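Local coordinates for nitrogen regulatory protein P-II (Thiomonas intermedia, PDB 5D4N) that binds adenine nucleotides and bicarbonate as a carboxysome-associated PII-like signalling protein, and probably regulates partner proteins in response, at residues E13-G18 and S90-V95; T37-L42 and L63-A68; Y7-L12 and I98-P103. One frame throughout, in Å; residues are numbered along the deposited sequence. Where two conformers were deposited one is given.

Contact 1. Residues E13-G18 and S90-V95; sequences EIILEG and SGVVFV. With ADP (adenosine-5'-diphosphate), chain D; ACT (acetate ion), chain G.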
loop_
_atom_site.group_PDB
_atom_site.type_symbol
_atom_site.label_atom_id
_atom_site.label_comp_id
_atom_site.label_asym_id
_atom_site.label_seq_id
_atom_site.Cartn_x
_atom_site.Cartn_y
_atom_site.Cartn_z
ATOM N N GLU A 13 4.509 0.673 6.245
ATOM C CA GLU A 13 4.749 -0.319 5.194
ATOM C C GLU A 13 6.228 -0.678 5.386
ATOM O O GLU A 13 7.085 0.209 5.285
ATOM C CB GLU A 13 4.548 0.243 3.781
ATOM C CG GLU A 13 3.055 0.416 3.519
ATOM C CD GLU A 13 2.697 0.977 2.154
ATOM O OE1 GLU A 13 3.597 1.463 1.435
ATOM O OE2 GLU A 13 1.492 0.960 1.821
ATOM N N ILE A 14 6.513 -1.927 5.776
ATOM C CA ILE A 14 7.888 -2.359 6.095
ATOM C C ILE A 14 8.273 -3.358 5.027
ATOM O O ILE A 14 7.665 -4.426 4.958
ATOM C CB ILE A 14 7.911 -3.012 7.477
ATOM C CG1 ILE A 14 7.380 -2.043 8.553
ATOM C CG2 ILE A 14 9.349 -3.508 7.804
ATOM C CD1 ILE A 14 6.887 -2.795 9.851
ATOM N N ILE A 15 9.244 -3.006 4.178
ATOM C CA ILE A 15 9.614 -3.874 3.053
ATOM C C ILE A 15 10.957 -4.470 3.355
ATOM O O ILE A 15 11.906 -3.742 3.606
ATOM C CB ILE A 15 9.607 -3.103 1.709
ATOM C CG1 ILE A 15 8.185 -2.496 1.448
ATOM C CG2 ILE A 15 10.065 -4.056 0.578
ATOM C CD1 ILE A 15 8.108 -1.406 0.317
ATOM N N LEU A 16 11.024 -5.797 3.388
ATOM C CA LEU A 16 12.264 -6.477 3.757
ATOM C C LEU A 16 12.305 -7.885 3.213
ATOM O O LEU A 16 11.300 -8.393 2.728
ATOM C CB LEU A 16 12.477 -6.449 5.304
ATOM C CG LEU A 16 11.652 -7.436 6.162
ATOM C CD1 LEU A 16 12.085 -7.327 7.632
ATOM C CD2 LEU A 16 10.149 -7.178 6.083
ATOM N N GLU A 17 13.472 -8.532 3.279
ATOM C CA GLU A 17 13.570 -9.905 2.786
ATOM C C GLU A 17 12.753 -10.832 3.666
ATOM O O GLU A 17 12.743 -10.686 4.893
ATOM C CB GLU A 17 15.034 -10.359 2.774
ATOM C CG GLU A 17 15.862 -9.601 1.743
ATOM C CD GLU A 17 17.351 -9.695 2.050
ATOM O OE1 GLU A 17 17.788 -9.077 3.047
ATOM O OE2 GLU A 17 18.067 -10.447 1.353
ATOM N N GLY A 18 12.080 -11.776 3.035
ATOM C CA GLY A 18 11.209 -12.702 3.756
ATOM C C GLY A 18 11.907 -13.493 4.851
ATOM O O GLY A 18 11.259 -13.918 5.814
ATOM N N SER A 90 18.848 -4.987 3.866
ATOM C CA SER A 90 18.057 -4.305 2.848
ATOM C C SER A 90 16.675 -4.033 3.345
ATOM O O SER A 90 16.136 -4.807 4.159
ATOM C CB SER A 90 17.942 -5.183 1.614
ATOM O OG SER A 90 19.226 -5.311 1.024
ATOM N N GLY A 91 16.075 -2.994 2.820
ATOM C CA GLY A 91 14.676 -2.728 3.144
ATOM C C GLY A 91 14.393 -1.306 3.513
ATOM O O GLY A 91 15.304 -0.491 3.673
ATOM N N VAL A 92 13.103 -0.990 3.618
ATOM C CA VAL A 92 12.658 0.385 3.892
ATOM C C VAL A 92 11.403 0.374 4.742
ATOM O O VAL A 92 10.677 -0.620 4.778
ATOM C CB VAL A 92 12.375 1.141 2.564
ATOM C CG1 VAL A 92 13.652 1.387 1.735
ATOM C CG2 VAL A 92 11.328 0.397 1.729
ATOM N N VAL A 93 11.156 1.497 5.425
ATOM C CA VAL A 93 9.918 1.695 6.185
ATOM C C VAL A 93 9.282 3.001 5.764
ATOM O O VAL A 93 9.933 4.073 5.819
ATOM C CB VAL A 93 10.074 1.630 7.722
ATOM C CG1 VAL A 93 8.708 1.811 8.405
ATOM C CG2 VAL A 93 10.703 0.311 8.154
ATOM N N PHE A 94 7.997 2.929 5.350
ATOM C CA PHE A 94 7.252 4.124 4.970
ATOM C C PHE A 94 6.190 4.362 6.018
ATOM O O PHE A 94 5.385 3.456 6.284
ATOM C CB PHE A 94 6.602 3.947 3.608
ATOM C CG PHE A 94 7.533 3.595 2.470
ATOM C CD1 PHE A 94 8.812 4.149 2.395
ATOM C CD2 PHE A 94 7.139 2.693 1.482
ATOM C CE1 PHE A 94 9.684 3.814 1.337
ATOM C CE2 PHE A 94 7.992 2.382 0.430
ATOM C CZ PHE A 94 9.248 2.951 0.348
ATOM N N VAL A 95 6.162 5.560 6.580
ATOM C CA VAL A 95 5.137 5.903 7.607
ATOM C C VAL A 95 4.051 6.729 6.947
ATOM O O VAL A 95 4.357 7.743 6.319
ATOM C CB VAL A 95 5.739 6.689 8.806
ATOM C CG1 VAL A 95 4.659 6.893 9.895
ATOM C CG2 VAL A 95 6.984 5.967 9.373
HETATM P PB ADP D . 19.921 -3.383 -1.547
HETATM O O1B ADP D . 20.822 -2.309 -1.261
HETATM O O2B ADP D . 20.363 -4.623 -0.822
HETATM O O3B ADP D . 19.911 -3.681 -3.029
HETATM P PA ADP D . 17.661 -1.659 -0.567
HETATM O O1A ADP D . 17.637 -1.538 0.915
HETATM O O2A ADP D . 18.182 -0.355 -1.213
HETATM O O3A ADP D . 18.455 -2.965 -1.051
HETATM O "O5'" ADP D . 16.175 -1.901 -1.080
HETATM C "C5'" ADP D . 15.517 -3.134 -0.748
HETATM C "C4'" ADP D . 14.106 -3.106 -1.276
HETATM O "O4'" ADP D . 13.391 -2.007 -0.677
HETATM C "C3'" ADP D . 14.007 -2.839 -2.771
HETATM O "O3'" ADP D . 14.235 -4.015 -3.542
HETATM C "C2'" ADP D . 12.566 -2.339 -2.883
HETATM O "O2'" ADP D . 11.681 -3.438 -2.789
HETATM C "C1'" ADP D . 12.432 -1.504 -1.604
HETATM N N9 ADP D . 12.705 -0.090 -1.846
HETATM C C8 ADP D . 13.910 0.559 -1.765
HETATM N N7 ADP D . 13.871 1.809 -2.162
HETATM C C5 ADP D . 12.545 1.999 -2.519
HETATM C C6 ADP D . 11.840 3.130 -2.984
HETATM N N6 ADP D . 12.427 4.306 -3.264
HETATM N N1 ADP D . 10.504 3.005 -3.164
HETATM C C2 ADP D . 9.927 1.820 -2.931
HETATM N N3 ADP D . 10.495 0.680 -2.524
HETATM C C4 ADP D . 11.812 0.842 -2.320
HETATM C C ACT G . 13.480 4.689 5.905
HETATM O O ACT G . 14.448 5.528 5.940
HETATM O OXT ACT G . 13.385 3.597 5.209
HETATM C CH3 ACT G . 12.257 5.016 6.793
HETATM O O HOH W 1 15.919 -7.556 4.469
HETATM O O HOH W 2 20.005 -7.582 3.389
#
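One wall of the ADP site is an antiparallel strand pair in which I15 stands opposite V92 and E13 opposite F94. Both are hydrogen-bonded pairs, closed by four backbone hydrogen bonds, of which I15 N to V92 O is the straightest (2.8 Å, 172° at the hydrogen). Between them I14 and V93 make the non-hydrogen-bonded pair, their methyl groups side by side on the other face of the sheet. V93 N donates to an acetate that R102 of the second subunit also holds. On the nucleotide face, I15 CB rests against V92 CG2 at 3.9 Å. The end of I15, CD1, reaches F94 CE2 at 3.8 Å, crossing it obliquely. V92 holds CG1 anti to its carbonyl carbon (chi1 -67°), which sets that methyl 3.6 Å from ADP C8. F94 meets the base differently: ADP C2 comes to the edge of the ring, near its plane, 3.5 Å from F94 CZ. E13 OE1 lies at the same ring's edge, 3.7 Å from F94 CD2, yet its ionic partner is K11 of the second subunit; OE2 pairs with K11 of its own chain. Beyond the ladder, G91 N donates to ADP O1A (2.9 Å, 169°). Lacking a side chain, G91 lets I15 O approach its CA to 3.0 Å. Two waters link E17 OE1 to the backbone of S90, whose OG is hydrogen-bonded to Y51 OH. With T37 and K105 of the second subunit also gripping ADP, this is the intersubunit nucleotide cleft of a trimeric PII protein, built on a ferredoxin-like fold.

Contact 2. Residues T37-L42 and L63-A68; sequences TIVGNL and LIMIIA. With AMP (adenosine monophosphate), chain F.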
loop_
_atom_site.group_PDB
_atom_site.type_symbol
_atom_site.label_atom_id
_atom_site.label_comp_id
_atom_site.label_asym_id
_atom_site.label_seq_id
_atom_site.Cartn_x
_atom_site.Cartn_y
_atom_site.Cartn_z
ATOM N N THR A 37 -0.660 -7.099 8.209
ATOM C CA THR A 37 -0.976 -7.811 6.978
ATOM C C THR A 37 0.296 -7.946 6.162
ATOM O O THR A 37 1.043 -6.987 6.084
ATOM C CB THR A 37 -2.040 -7.008 6.205
ATOM O OG1 THR A 37 -3.236 -6.963 7.004
ATOM C CG2 THR A 37 -2.370 -7.651 4.850
ATOM N N ILE A 38 0.542 -9.111 5.578
ATOM C CA ILE A 38 1.790 -9.340 4.839
ATOM C C ILE A 38 1.489 -9.604 3.384
ATOM O O ILE A 38 0.677 -10.482 3.052
ATOM C CB ILE A 38 2.600 -10.489 5.473
ATOM C CG1 ILE A 38 2.848 -10.233 6.993
ATOM C CG2 ILE A 38 3.943 -10.649 4.710
ATOM C CD1 ILE A 38 3.648 -11.268 7.712
ATOM N N VAL A 39 2.102 -8.786 2.513
ATOM C CA VAL A 39 1.999 -8.921 1.057
ATOM C C VAL A 39 3.270 -9.681 0.682
ATOM O O VAL A 39 4.381 -9.199 0.901
ATOM C CB VAL A 39 1.944 -7.545 0.356
ATOM C CG1 VAL A 39 1.722 -7.728 -1.144
ATOM C CG2 VAL A 39 0.843 -6.649 0.966
ATOM N N GLY A 40 3.104 -10.862 0.112
ATOM C CA GLY A 40 4.268 -11.682 -0.177
ATOM C C GLY A 40 4.708 -11.646 -1.616
ATOM O O GLY A 40 4.056 -11.022 -2.462
ATOM N N ASN A 41 5.842 -12.367 -1.891
ATOM C CA ASN A 41 6.411 -12.581 -3.222
ATOM C C ASN A 41 6.556 -11.271 -4.017
ATOM O O ASN A 41 6.082 -11.137 -5.139
ATOM C CB ASN A 41 5.572 -13.632 -3.995
ATOM C CG ASN A 41 6.242 -14.170 -5.244
ATOM O OD1 ASN A 41 7.366 -14.687 -5.206
ATOM N ND2 ASN A 41 5.563 -14.057 -6.382
ATOM N N LEU A 42 7.193 -10.300 -3.418
ATOM C CA LEU A 42 7.385 -9.024 -4.103
ATOM C C LEU A 42 8.646 -9.044 -4.913
ATOM O O LEU A 42 9.492 -9.930 -4.737
ATOM C CB LEU A 42 7.508 -7.944 -3.055
ATOM C CG LEU A 42 6.277 -7.768 -2.177
ATOM C CD1 LEU A 42 6.531 -6.655 -1.205
ATOM C CD2 LEU A 42 5.031 -7.453 -3.040
ATOM N N LEU A 63 11.098 -10.977 -1.143
ATOM C CA LEU A 63 10.750 -9.737 -0.440
ATOM C C LEU A 63 9.305 -9.787 -0.018
ATOM O O LEU A 63 8.462 -10.355 -0.718
ATOM C CB LEU A 63 10.903 -8.470 -1.311
ATOM C CG LEU A 63 12.282 -7.930 -1.602
ATOM C CD1 LEU A 63 12.157 -6.750 -2.558
ATOM C CD2 LEU A 63 13.003 -7.468 -0.341
ATOM N N ILE A 64 9.016 -9.186 1.129
ATOM C CA ILE A 64 7.645 -9.072 1.615
ATOM C C ILE A 64 7.404 -7.634 2.050
ATOM O O ILE A 64 8.357 -6.877 2.286
ATOM C CB ILE A 64 7.346 -10.046 2.807
ATOM C CG1 ILE A 64 8.257 -9.714 4.041
ATOM C CG2 ILE A 64 7.459 -11.497 2.390
ATOM C CD1 ILE A 64 7.899 -10.468 5.311
ATOM N N MET A 65 6.131 -7.260 2.168
ATOM C CA MET A 65 5.770 -5.963 2.716
ATOM C C MET A 65 4.832 -6.218 3.857
ATOM O O MET A 65 3.779 -6.854 3.669
ATOM C CB MET A 65 5.092 -5.050 1.676
ATOM C CG MET A 65 4.675 -3.738 2.285
ATOM S SD MET A 65 4.100 -2.520 1.063
ATOM C CE MET A 65 2.604 -3.354 0.417
ATOM N N ILE A 66 5.214 -5.750 5.046
ATOM C CA ILE A 66 4.359 -5.911 6.223
ATOM C C ILE A 66 3.645 -4.579 6.391
ATOM O O ILE A 66 4.306 -3.530 6.489
ATOM C CB ILE A 66 5.204 -6.248 7.473
ATOM C CG1 ILE A 66 5.954 -7.565 7.258
ATOM C CG2 ILE A 66 4.260 -6.323 8.696
ATOM C CD1 ILE A 66 7.030 -7.865 8.371
ATOM N N ILE A 67 2.303 -4.617 6.427
ATOM C CA ILE A 67 1.498 -3.416 6.581
ATOM C C ILE A 67 1.018 -3.455 8.016
ATOM O O ILE A 67 0.368 -4.427 8.422
ATOM C CB ILE A 67 0.274 -3.439 5.616
ATOM C CG1 ILE A 67 0.720 -3.463 4.148
ATOM C CG2 ILE A 67 -0.653 -2.245 5.906
ATOM C CD1 ILE A 67 -0.470 -3.820 3.193
ATOM N N ALA A 68 1.311 -2.403 8.780
ATOM C CA ALA A 68 0.918 -2.404 10.166
ATOM C C ALA A 68 0.322 -1.083 10.583
ATOM O O ALA A 68 1.034 -0.078 10.591
ATOM C CB ALA A 68 2.129 -2.748 11.044
HETATM P P AMP F . -9.165 -8.880 12.794
HETATM O O1P AMP F . -8.543 -8.356 14.081
HETATM O O2P AMP F . -9.561 -10.333 12.983
HETATM O O3P AMP F . -10.253 -8.023 12.247
HETATM O "O5'" AMP F . -7.968 -8.950 11.717
HETATM C "C5'" AMP F . -8.230 -9.490 10.401
HETATM C "C4'" AMP F . -7.086 -9.113 9.493
HETATM O "O4'" AMP F . -7.039 -7.685 9.340
HETATM C "C3'" AMP F . -5.706 -9.475 10.031
HETATM O "O3'" AMP F . -5.404 -10.851 9.845
HETATM C "C2'" AMP F . -4.818 -8.538 9.203
HETATM O "O2'" AMP F . -4.661 -9.081 7.897
HETATM C "C1'" AMP F . -5.691 -7.265 9.159
HETATM N N9 AMP F . -5.369 -6.335 10.238
HETATM C C8 AMP F . -5.927 -6.272 11.492
HETATM N N7 AMP F . -5.378 -5.377 12.276
HETATM C C5 AMP F . -4.372 -4.831 11.492
HETATM C C6 AMP F . -3.410 -3.833 11.742
HETATM N N6 AMP F . -3.301 -3.192 12.921
HETATM N N1 AMP F . -2.572 -3.502 10.728
HETATM C C2 AMP F . -2.680 -4.142 9.555
HETATM N N3 AMP F . -3.524 -5.127 9.215
HETATM C C4 AMP F . -4.362 -5.408 10.230
HETATM O O HOH W 3 11.833 -10.660 -3.730
#
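T37 and V39 pair with I67 and M65 in the tightly knit part of this antiparallel ladder, where each of the two hydrogen-bonded pairs is closed by two backbone hydrogen bonds. The shortest, I67 N to T37 O, spans 2.7 Å and is almost straight at 176°. Between these pairs I38 lies beside I66 on the opposite face, and I38 CG2 also leans on I64 CB at 3.9 Å. On the face of V39, M65 and I67 the side chains also meet closely. M65 bends at its thioether (chi3 64°), bringing CE back to V39 CG2 at 3.8 Å, while I67 CD1 touches the same valine methyl. L42 wedges CD1 against M65 CB, 3.6 Å away.

The pairing loosens at G40 and N41, which are exposed and touch segment 63-68 little; the chain turns a corner there and leaves the regular ladder. Past it a lone direct bond, L42 N to L63 O at 3.0 Å, comes in 32° off the carbonyl plane, and a water accepts from L63 N and donates to L42 O in place of a second direct bond. At the other end T37 OG1 both donates to AMP N3 (2.9 Å) and accepts from AMP O2' (2.7 Å), so one hydroxyl reads base and ribose together.

Helix 21-31 covers I64 and I66, and I38 reaches its first residue, K21. Strand 7-17 flanks segment 63-68 on its other edge, and beyond T37 and I38 the sheet continues into an antiparallel strand of the third subunit.

Contact 3. Residues Y7-L12 and I98-P103; sequences YPLKKL and IQVGRP. With ACT (acetate ion), chain E.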
loop_
_atom_site.group_PDB
_atom_site.type_symbol
_atom_site.label_atom_id
_atom_site.label_comp_id
_atom_site.label_asym_id
_atom_site.label_seq_id
_atom_site.Cartn_x
_atom_site.Cartn_y
_atom_site.Cartn_z
ATOM N N TYR A 7 -10.829 8.429 13.169
ATOM C CA TYR A 7 -9.795 8.771 14.126
ATOM C C TYR A 7 -8.431 8.622 13.478
ATOM O O TYR A 7 -8.239 7.716 12.664
ATOM C CB TYR A 7 -9.881 7.801 15.297
ATOM C CG TYR A 7 -11.199 7.872 16.033
ATOM C CD1 TYR A 7 -12.305 7.138 15.599
ATOM C CD2 TYR A 7 -11.323 8.612 17.199
ATOM C CE1 TYR A 7 -13.500 7.136 16.316
ATOM C CE2 TYR A 7 -12.504 8.603 17.935
ATOM C CZ TYR A 7 -13.595 7.877 17.482
ATOM O OH TYR A 7 -14.769 7.897 18.200
ATOM N N PRO A 8 -7.452 9.468 13.823
ATOM C CA PRO A 8 -6.131 9.345 13.176
ATOM C C PRO A 8 -5.313 8.179 13.701
ATOM O O PRO A 8 -5.358 7.814 14.891
ATOM C CB PRO A 8 -5.456 10.671 13.515
ATOM C CG PRO A 8 -6.080 11.075 14.811
ATOM C CD PRO A 8 -7.502 10.616 14.759
ATOM N N LEU A 9 -4.528 7.593 12.808
ATOM C CA LEU A 9 -3.615 6.517 13.195
ATOM C C LEU A 9 -2.448 6.590 12.218
ATOM O O LEU A 9 -2.503 7.364 11.264
ATOM C CB LEU A 9 -4.297 5.144 13.058
ATOM C CG LEU A 9 -4.024 4.082 14.128
ATOM C CD1 LEU A 9 -4.689 4.360 15.468
ATOM C CD2 LEU A 9 -4.443 2.715 13.630
ATOM N N LYS A 10 -1.412 5.784 12.437
ATOM C CA LYS A 10 -0.290 5.727 11.490
ATOM C C LYS A 10 -0.317 4.356 10.834
ATOM O O LYS A 10 -0.887 3.410 11.405
ATOM C CB LYS A 10 1.032 5.925 12.249
ATOM C CG LYS A 10 1.152 7.311 12.933
ATOM C CD LYS A 10 1.358 8.443 11.933
ATOM C CE LYS A 10 1.394 9.769 12.685
ATOM N NZ LYS A 10 1.743 10.904 11.815
ATOM N N LYS A 11 0.226 4.237 9.618
ATOM C CA LYS A 11 0.297 2.932 8.969
ATOM C C LYS A 11 1.699 2.774 8.438
ATOM O O LYS A 11 2.173 3.602 7.649
ATOM C CB LYS A 11 -0.704 2.802 7.824
ATOM C CG LYS A 11 -0.896 1.342 7.353
ATOM C CD LYS A 11 -1.469 1.267 5.945
ATOM C CE LYS A 11 -0.464 1.590 4.872
ATOM N NZ LYS A 11 -1.098 1.437 3.514
ATOM N N LEU A 12 2.370 1.728 8.898
ATOM C CA LEU A 12 3.713 1.442 8.386
ATOM C C LEU A 12 3.630 0.477 7.231
ATOM O O LEU A 12 2.830 -0.456 7.243
ATOM C CB LEU A 12 4.559 0.761 9.479
ATOM C CG LEU A 12 4.706 1.509 10.815
ATOM C CD1 LEU A 12 5.669 0.756 11.735
ATOM C CD2 LEU A 12 5.170 2.905 10.609
ATOM N N ILE A 98 -3.168 7.699 8.384
ATOM C CA ILE A 98 -4.441 7.147 7.939
ATOM C C ILE A 98 -5.514 7.506 8.945
ATOM O O ILE A 98 -5.222 8.045 10.016
ATOM C CB ILE A 98 -4.388 5.594 7.746
ATOM C CG1 ILE A 98 -4.015 4.889 9.078
ATOM C CG2 ILE A 98 -3.394 5.190 6.609
ATOM C CD1 ILE A 98 -4.375 3.356 9.172
ATOM N N GLN A 99 -6.749 7.141 8.616
ATOM C CA GLN A 99 -7.878 7.291 9.522
ATOM C C GLN A 99 -8.547 5.936 9.636
ATOM O O GLN A 99 -8.574 5.153 8.673
ATOM C CB GLN A 99 -8.880 8.317 8.994
ATOM C CG GLN A 99 -8.357 9.736 8.986
ATOM C CD GLN A 99 -9.417 10.633 8.393
ATOM O OE1 GLN A 99 -9.593 10.721 7.167
ATOM N NE2 GLN A 99 -10.189 11.271 9.253
ATOM N N VAL A 100 -9.085 5.654 10.828
ATOM C CA VAL A 100 -9.772 4.397 11.080
ATOM C C VAL A 100 -11.065 4.705 11.813
ATOM O O VAL A 100 -11.195 5.748 12.463
ATOM C CB VAL A 100 -8.913 3.392 11.912
ATOM C CG1 VAL A 100 -7.633 2.984 11.143
ATOM C CG2 VAL A 100 -8.534 3.973 13.288
ATOM N N GLY A 101 -11.973 3.748 11.786
ATOM C CA GLY A 101 -13.217 3.936 12.531
ATOM C C GLY A 101 -13.182 3.405 13.950
ATOM O O GLY A 101 -14.011 3.823 14.769
ATOM N N ARG A 102 -12.280 2.428 14.247
ATOM C CA ARG A 102 -12.294 1.768 15.545
ATOM C C ARG A 102 -10.927 1.797 16.246
ATOM O O ARG A 102 -10.178 0.816 16.199
ATOM C CB ARG A 102 -12.810 0.329 15.377
ATOM C CG ARG A 102 -14.215 0.284 14.780
ATOM C CD ARG A 102 -14.568 -1.100 14.321
ATOM N NE ARG A 102 -13.749 -1.490 13.169
ATOM C CZ ARG A 102 -13.853 -2.670 12.571
ATOM N NH1 ARG A 102 -14.730 -3.575 13.014
ATOM N NH2 ARG A 102 -13.055 -2.976 11.557
ATOM N N PRO A 103 -10.589 2.929 16.897
ATOM C CA PRO A 103 -9.279 3.017 17.581
ATOM C C PRO A 103 -8.984 1.857 18.518
ATOM O O PRO A 103 -7.846 1.373 18.538
ATOM C CB PRO A 103 -9.337 4.336 18.352
ATOM C CG PRO A 103 -10.444 5.092 17.774
ATOM C CD PRO A 103 -11.373 4.173 17.036
HETATM C C ACT E . -11.522 0.478 11.089
HETATM O O ACT E . -11.039 1.415 10.397
HETATM O OXT ACT E . -12.083 0.528 12.190
HETATM C CH3 ACT E . -11.368 -0.835 10.542
#
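The Y7 ring carries P103 over one face and meets V100 O at its edge, near the ring plane. P103 CG makes a CH-pi contact 3.5 Å from the centroid of the Y7 ring, displaced toward the rim, and P103 CD sits 3.4 Å from Y7 CD1; the two side chains cross at about a right angle. The second flat group, the R102 guanidinium, has the acetate at its edge, near its plane. R102 NE donates to acetate OXT along a nearly straight line (2.8 Å, 171°), and G101 N holds the other oxygen, O, at 2.9 Å, so the ion is grasped by both carboxylate arms. Acetate probably came from the crystallisation liquor; its place is consistent with a site able to accept bicarbonate.

Behind this turn the strands are joined by two hydrogen-bonded pairs, Y7 with V100 and L9 with I98, flanking the non-hydrogen-bonded P8 and Q99. The short segments run at 127° to each other, and in the L9–I98 pair both donors stand well out of the carbonyl planes they address. I98 places CG1 between its backbone N and carbonyl carbon, the crowded position (chi1 60°), where it lies 3.6 Å from L9 O. Its other branch, CG2, covers K11 CB at 3.8 Å, and L9 CD2 reaches V100 CG1 at 4.1 Å.

The lysine ends leave the contact: K10 pairs with D97, and K11 with E13 of the third subunit. Strand 63-70 lies next to strand 7-17, placing A69 against L9 and I98, while helix 72-88 packs on K10 and L12, and F106 touches L9 and V100.

All three contacts lie in one antiparallel sheet, nested along the chain: contact 3 closes the widest loop, contact 1 lies inside it, and contact 2 inside both. Contacts 1 and 3 use different lengths of the same two strands, 7-17 and 92-100, with centres about 20 Å apart. Contact 2 joins strands 36-46 and 63-70, its centre about 8 Å from that of contact 1 and 19 Å from that of contact 3. Strand 63-70 hydrogen-bonds to strand 7-17. Contact 1 lines one side of a nucleotide cleft, holding ADP, which L63 of contact 2 also touches; the T37 end of contact 2 lines the other side of an equivalent cleft, holding AMP. A neighbouring subunit completes each.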